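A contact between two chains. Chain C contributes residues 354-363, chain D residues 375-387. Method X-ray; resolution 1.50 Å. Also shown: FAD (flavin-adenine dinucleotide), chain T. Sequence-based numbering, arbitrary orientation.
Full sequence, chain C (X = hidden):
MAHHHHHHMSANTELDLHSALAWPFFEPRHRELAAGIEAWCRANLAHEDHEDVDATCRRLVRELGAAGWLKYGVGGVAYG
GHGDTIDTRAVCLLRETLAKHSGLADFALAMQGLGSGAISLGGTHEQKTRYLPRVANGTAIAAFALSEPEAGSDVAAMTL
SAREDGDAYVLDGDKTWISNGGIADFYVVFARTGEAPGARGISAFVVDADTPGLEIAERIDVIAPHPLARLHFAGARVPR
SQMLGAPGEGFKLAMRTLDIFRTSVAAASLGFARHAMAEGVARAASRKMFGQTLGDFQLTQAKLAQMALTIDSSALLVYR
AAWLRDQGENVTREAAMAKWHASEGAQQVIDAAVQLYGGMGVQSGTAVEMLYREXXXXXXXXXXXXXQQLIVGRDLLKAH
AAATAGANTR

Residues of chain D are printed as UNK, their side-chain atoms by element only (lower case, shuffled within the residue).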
# COMPACT_ATOMS: atom_id res chain seq x y z
N VAL C 354 -14.49 3.92 -10.03
CA VAL C 354 -14.51 3.23 -11.32
C VAL C 354 -14.77 1.74 -11.12
O VAL C 354 -15.63 1.14 -11.79
CB VAL C 354 -13.18 3.45 -12.07
CG1 VAL C 354 -13.09 2.51 -13.28
CG2 VAL C 354 -13.07 4.90 -12.52
N GLN C 355 -14.05 1.13 -10.18
CA GLN C 355 -14.18 -0.31 -9.96
C GLN C 355 -15.59 -0.69 -9.52
O GLN C 355 -16.14 -1.71 -9.95
CB GLN C 355 -13.14 -0.77 -8.93
CG GLN C 355 -12.90 -2.26 -8.92
CD GLN C 355 -12.17 -2.77 -10.15
OE1 GLN C 355 -11.70 -2.00 -10.99
NE2 GLN C 355 -12.03 -4.09 -10.25
N LEU C 356 -16.20 0.15 -8.67
CA LEU C 356 -17.56 -0.14 -8.20
C LEU C 356 -18.56 -0.14 -9.35
O LEU C 356 -19.56 -0.88 -9.31
CB LEU C 356 -17.98 0.88 -7.14
CG LEU C 356 -17.31 0.77 -5.77
CD1 LEU C 356 -17.51 2.04 -4.94
CD2 LEU C 356 -17.82 -0.47 -5.01
N TYR C 357 -18.30 0.66 -10.39
CA TYR C 357 -19.19 0.74 -11.54
C TYR C 357 -19.01 -0.39 -12.54
O TYR C 357 -19.81 -0.48 -13.48
CB TYR C 357 -19.01 2.07 -12.26
CG TYR C 357 -20.01 3.08 -11.81
CD1 TYR C 357 -19.76 3.89 -10.72
CD2 TYR C 357 -21.23 3.18 -12.45
CE1 TYR C 357 -20.70 4.80 -10.28
CE2 TYR C 357 -22.17 4.10 -12.03
CZ TYR C 357 -21.89 4.90 -10.94
OH TYR C 357 -22.83 5.82 -10.50
N GLY C 358 -18.01 -1.26 -12.37
CA GLY C 358 -17.82 -2.33 -13.34
C GLY C 358 -17.52 -1.79 -14.73
O GLY C 358 -16.80 -0.80 -14.90
N GLY C 359 -18.09 -2.44 -15.75
CA GLY C 359 -17.83 -2.03 -17.12
C GLY C 359 -18.19 -0.58 -17.38
O GLY C 359 -17.49 0.12 -18.11
N MET C 360 -19.28 -0.11 -16.76
CA MET C 360 -19.68 1.28 -16.92
C MET C 360 -18.62 2.24 -16.40
O MET C 360 -18.59 3.40 -16.83
CB MET C 360 -21.00 1.50 -16.18
CG MET C 360 -21.67 2.79 -16.51
SD MET C 360 -23.34 2.73 -15.86
CE MET C 360 -24.08 1.53 -16.96
N GLY C 361 -17.75 1.78 -15.51
CA GLY C 361 -16.70 2.64 -14.99
C GLY C 361 -15.69 3.10 -16.02
O GLY C 361 -15.01 4.11 -15.80
N VAL C 362 -15.55 2.38 -17.13
CA VAL C 362 -14.66 2.79 -18.21
C VAL C 362 -15.43 3.25 -19.44
O VAL C 362 -14.83 3.48 -20.49
CB VAL C 362 -13.64 1.69 -18.58
CG1 VAL C 362 -12.68 1.41 -17.42
CG2 VAL C 362 -14.35 0.40 -19.04
N GLN C 363 -16.75 3.39 -19.33
CA GLN C 363 -17.53 3.86 -20.46
C GLN C 363 -17.33 5.36 -20.63
O GLN C 363 -17.44 6.13 -19.66
CB GLN C 363 -19.01 3.53 -20.27
CG GLN C 363 -19.88 3.96 -21.43
CD GLN C 363 -21.32 3.57 -21.24
OE1 GLN C 363 -21.78 3.32 -20.12
NE2 GLN C 363 -22.06 3.51 -22.34
N UNK D 375 -5.10 -0.07 -19.69
CA UNK D 375 -5.04 -1.09 -18.65
C UNK D 375 -6.32 -1.14 -17.82
O UNK D 375 -6.65 -2.18 -17.25
c UNK D 375 -3.34 -3.40 -17.60
c UNK D 375 -3.82 -0.88 -17.75
c UNK D 375 -3.96 0.44 -16.93
c UNK D 375 -3.59 -2.09 -16.84
N UNK D 376 -7.06 -0.03 -17.73
CA UNK D 376 -8.06 0.08 -16.66
C UNK D 376 -9.14 -1.00 -16.78
O UNK D 376 -9.55 -1.57 -15.77
c UNK D 376 -10.18 0.58 -12.39
n UNK D 376 -10.80 0.66 -11.21
n UNK D 376 -9.50 1.62 -12.88
n UNK D 376 -10.27 -0.55 -13.09
c UNK D 376 -9.56 1.74 -15.42
c UNK D 376 -8.74 1.58 -14.14
c UNK D 376 -8.69 1.48 -16.65
N UNK D 377 -9.57 -1.31 -18.01
CA UNK D 377 -10.63 -2.30 -18.18
C UNK D 377 -10.20 -3.72 -17.85
O UNK D 377 -11.05 -4.55 -17.53
c UNK D 377 -11.15 -2.28 -19.62
N UNK D 378 -8.90 -4.02 -17.91
CA UNK D 378 -8.47 -5.40 -17.67
C UNK D 378 -8.64 -5.81 -16.22
O UNK D 378 -8.61 -7.01 -15.92
c UNK D 378 -5.40 -6.31 -19.94
c UNK D 378 -7.10 -4.53 -20.43
c UNK D 378 -7.01 -5.59 -18.11
c UNK D 378 -6.80 -5.79 -19.62
N UNK D 379 -8.82 -4.86 -15.31
CA UNK D 379 -9.13 -5.16 -13.91
C UNK D 379 -10.62 -5.43 -13.70
O UNK D 379 -11.04 -5.74 -12.58
n UNK D 379 -7.17 0.08 -11.38
n UNK D 379 -8.10 -0.85 -9.48
c UNK D 379 -7.14 -3.85 -13.01
c UNK D 379 -8.67 -4.00 -13.03
n UNK D 379 -7.33 -2.21 -11.18
c UNK D 379 -6.73 -2.45 -12.49
c UNK D 379 -7.53 -0.99 -10.68
N UNK D 380 -11.41 -5.34 -14.77
CA UNK D 380 -12.87 -5.43 -14.70
C UNK D 380 -13.38 -6.60 -15.53
O UNK D 380 -14.16 -7.43 -15.04
c UNK D 380 -13.53 -4.10 -15.14
c UNK D 380 -15.05 -4.24 -15.17
c UNK D 380 -13.38 -1.59 -14.67
c UNK D 380 -13.10 -2.99 -14.17
N UNK D 381 -12.93 -6.72 -16.78
CA UNK D 381 -13.48 -7.77 -17.63
C UNK D 381 -12.78 -9.11 -17.37
O UNK D 381 -11.75 -9.19 -16.69
c UNK D 381 -11.20 -8.28 -19.92
c UNK D 381 -13.44 -7.37 -19.11
o UNK D 381 -8.64 -6.95 -22.17
c UNK D 381 -9.79 -7.04 -21.41
c UNK D 381 -11.87 -6.12 -20.66
c UNK D 381 -12.12 -7.24 -19.87
c UNK D 381 -10.03 -8.17 -20.66
c UNK D 381 -10.70 -6.00 -21.41
N UNK D 382 -13.38 -10.17 -17.92
CA UNK D 382 -13.09 -11.58 -17.58
C UNK D 382 -13.07 -11.80 -16.07
O UNK D 382 -12.35 -12.66 -15.56
c UNK D 382 -11.79 -12.08 -18.24
c UNK D 382 -11.90 -12.22 -19.79
o UNK D 382 -10.58 -13.14 -21.55
o UNK D 382 -10.82 -14.38 -19.75
c UNK D 382 -11.04 -13.33 -20.40
N UNK D 383 -13.90 -11.05 -15.34
CA UNK D 383 -14.01 -11.20 -13.90
C UNK D 383 -13.23 -10.15 -13.14
O UNK D 383 -11.99 -10.14 -13.19
N UNK D 384 -13.92 -9.27 -12.41
CA UNK D 384 -13.26 -8.15 -11.76
C UNK D 384 -12.31 -8.63 -10.67
O UNK D 384 -12.43 -9.75 -10.16
c UNK D 384 -14.31 -7.19 -11.18
N UNK D 385 -11.34 -7.78 -10.33
CA UNK D 385 -10.35 -8.12 -9.31
C UNK D 385 -10.98 -8.73 -8.07
O UNK D 385 -10.51 -9.74 -7.54
c UNK D 385 -8.62 -7.16 -7.74
o UNK D 385 -8.78 -6.47 -10.05
c UNK D 385 -9.55 -6.88 -8.93
N UNK D 386 -12.06 -8.11 -7.59
CA UNK D 386 -12.69 -8.56 -6.35
C UNK D 386 -13.26 -9.96 -6.51
O UNK D 386 -13.22 -10.76 -5.56
c UNK D 386 -13.77 -7.55 -5.95
c UNK D 386 -13.22 -6.15 -5.56
c UNK D 386 -12.57 -5.39 -6.72
o UNK D 386 -11.58 -4.65 -6.49
o UNK D 386 -13.06 -5.51 -7.86
N UNK D 387 -13.78 -10.29 -7.69
CA UNK D 387 -14.24 -11.65 -7.97
C UNK D 387 -13.07 -12.62 -7.89
O UNK D 387 -13.20 -13.72 -7.33
c UNK D 387 -14.95 -11.70 -9.33
c UNK D 387 -15.31 -13.13 -9.70
c UNK D 387 -16.20 -10.82 -9.32
PA FAD T . -21.01 -5.49 -11.59
O1A FAD T . -21.36 -6.93 -11.71
O2A FAD T . -22.15 -4.55 -11.27
O5B FAD T . -19.86 -5.35 -10.52
C5B FAD T . -19.44 -4.03 -10.10
C4B FAD T . -18.25 -4.24 -9.20
O4B FAD T . -18.67 -4.95 -8.02
C3B FAD T . -17.15 -5.13 -9.76
O3B FAD T . -16.30 -4.45 -10.68
C2B FAD T . -16.42 -5.57 -8.49
O2B FAD T . -15.46 -4.59 -8.09
C1B FAD T . -17.57 -5.65 -7.47
N9A FAD T . -18.01 -7.00 -7.12
C8A FAD T . -18.52 -7.94 -7.97
N7A FAD T . -18.93 -9.04 -7.38
C5A FAD T . -18.67 -8.80 -6.04
C6A FAD T . -18.89 -9.56 -4.88
N6A FAD T . -19.44 -10.78 -4.88
N1A FAD T . -18.52 -9.02 -3.69
C2A FAD T . -17.96 -7.81 -3.68
N3A FAD T . -17.70 -7.00 -4.71
C4A FAD T . -18.09 -7.55 -5.87
N1 FAD T . -18.71 -9.27 -21.24
C2 FAD T . -19.03 -10.26 -22.12
O2 FAD T . -19.92 -11.08 -21.89
N3 FAD T . -18.33 -10.36 -23.30
C4 FAD T . -17.28 -9.55 -23.70
O4 FAD T . -16.79 -9.69 -24.81
C4X FAD T . -16.93 -8.53 -22.75
N5 FAD T . -16.00 -7.68 -23.08
C5X FAD T . -15.79 -6.59 -22.25
C6 FAD T . -14.91 -5.59 -22.67
C7 FAD T . -14.75 -4.42 -21.94
C7M FAD T . -13.82 -3.34 -22.44
C8 FAD T . -15.47 -4.25 -20.74
C8M FAD T . -15.33 -2.99 -19.92
C9 FAD T . -16.33 -5.25 -20.32
C9A FAD T . -16.50 -6.42 -21.06
N10 FAD T . -17.45 -7.40 -20.70
C10 FAD T . -17.71 -8.45 -21.54
C1' FAD T . -18.25 -7.22 -19.48
C2' FAD T . -17.48 -7.53 -18.20
O2' FAD T . -17.24 -8.93 -18.07
C3' FAD T . -18.28 -7.03 -16.99
O3' FAD T . -18.25 -5.60 -17.05
C4' FAD T . -17.75 -7.48 -15.63
O4' FAD T . -17.99 -8.88 -15.47
C5' FAD T . -18.36 -6.71 -14.48
O5' FAD T . -19.80 -6.82 -14.58
P FAD T . -20.60 -5.43 -14.43
O1P FAD T . -20.10 -4.39 -15.36
O2P FAD T . -22.06 -5.74 -14.60
O3P FAD T . -20.31 -4.98 -12.93

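Position 375 has four side-chain carbons, forked at the first, with one arm two carbons long, and reaches nothing in the chain C stretch; the fork identifies I375(D). Position 376 carries three carbons, a nitrogen, then a carbon bearing two more nitrogens: a guanidinium. Both terminal nitrogens donate to OE1 of Q355(C), so one amide oxygen at the edge of the group accepts two hydrogen bonds, and CG1 of V354(C) lies over one face, where the flat group tolerates an apolar neighbour. This is R376(D): NH1 and NH2 lie 2.9 and 2.8 Å from OE1 of Q355(C), and NH2 is 3.6 Å from CG1 of V354(C).

Position 377 has a single carbon, its CB, 4.2 Å from CG2 of V362(C), a modest apolar contact; it is A377(D). Position 378, four carbons forked at the second, is L378(D), out of reach of the partner stretch.

Position 379 again ends in a carbon with two nitrogens beyond a chain nitrogen, and OE1 of Q355(C) lies over one face of this group. What it gives chain C is its backbone O, which accepts from NE2 of Q355(C) at 3.0 Å. It is R379(D), its guanidinium hydrogen-bonded elsewhere in the structure.

Position 380 has four carbons forked at the first, with one longer arm, packed against G358(C), V362(C) and V354(C), and is I380(D). CG2 lies 3.5 Å from C of G358(C), and CD1, itself 3.5 Å from O of G358(C), also lies 4.1 Å from CG1 of V362(C) and 4.3 Å from CG1 of V354(C).

Position 381 shows one carbon and a six-carbon ring bearing an oxygen, so it is Y381(D); it does not contact the chain C stretch but meets the flavin, CD2 lying 3.6 Å from FAD C7. Position 382, three carbons with two oxygens on the third, is E382(D), far from the partner. Position 383 has no side chain and is G383(D); at its backbone angles a CB would jam against the preceding carbonyl.

At position 384 CB, its one side-chain carbon, lies 4.0 Å from NE2 of Q355(C): A384(D), at the N-cap position. Position 385 has one carbon carrying an oxygen and a carbon, and its CB lies 4.0 Å from NE2 of Q355(C); it is T385(D), a small polar side chain whose hydroxyl is satisfied by hydrogen bonding elsewhere in the structure. Position 386 has three carbons with a terminal pair of oxygens, one of which accepts from NE2 of Q355(C). It is E386(D): OE1 lies 3.0 Å from NE2 of Q355(C) and accepts from FAD O2B at 2.6 Å. Position 387, three carbons forked at the first, is V387(D), with CG2 3.8 Å from FAD N7A.

The contact turns on Q355(C), whose amide oxygen accepts from R376(D) while its nitrogen donates to R379(D) and E386(D). Beside this polar centre, I380(D) packs against valines and glycine backbone, and FAD hydrogen-bonds to both chains, through Q355(C) and G359(C) on one and E386(D) on the other.

Chain D, residues 375-387: IRALRIYEGATEV
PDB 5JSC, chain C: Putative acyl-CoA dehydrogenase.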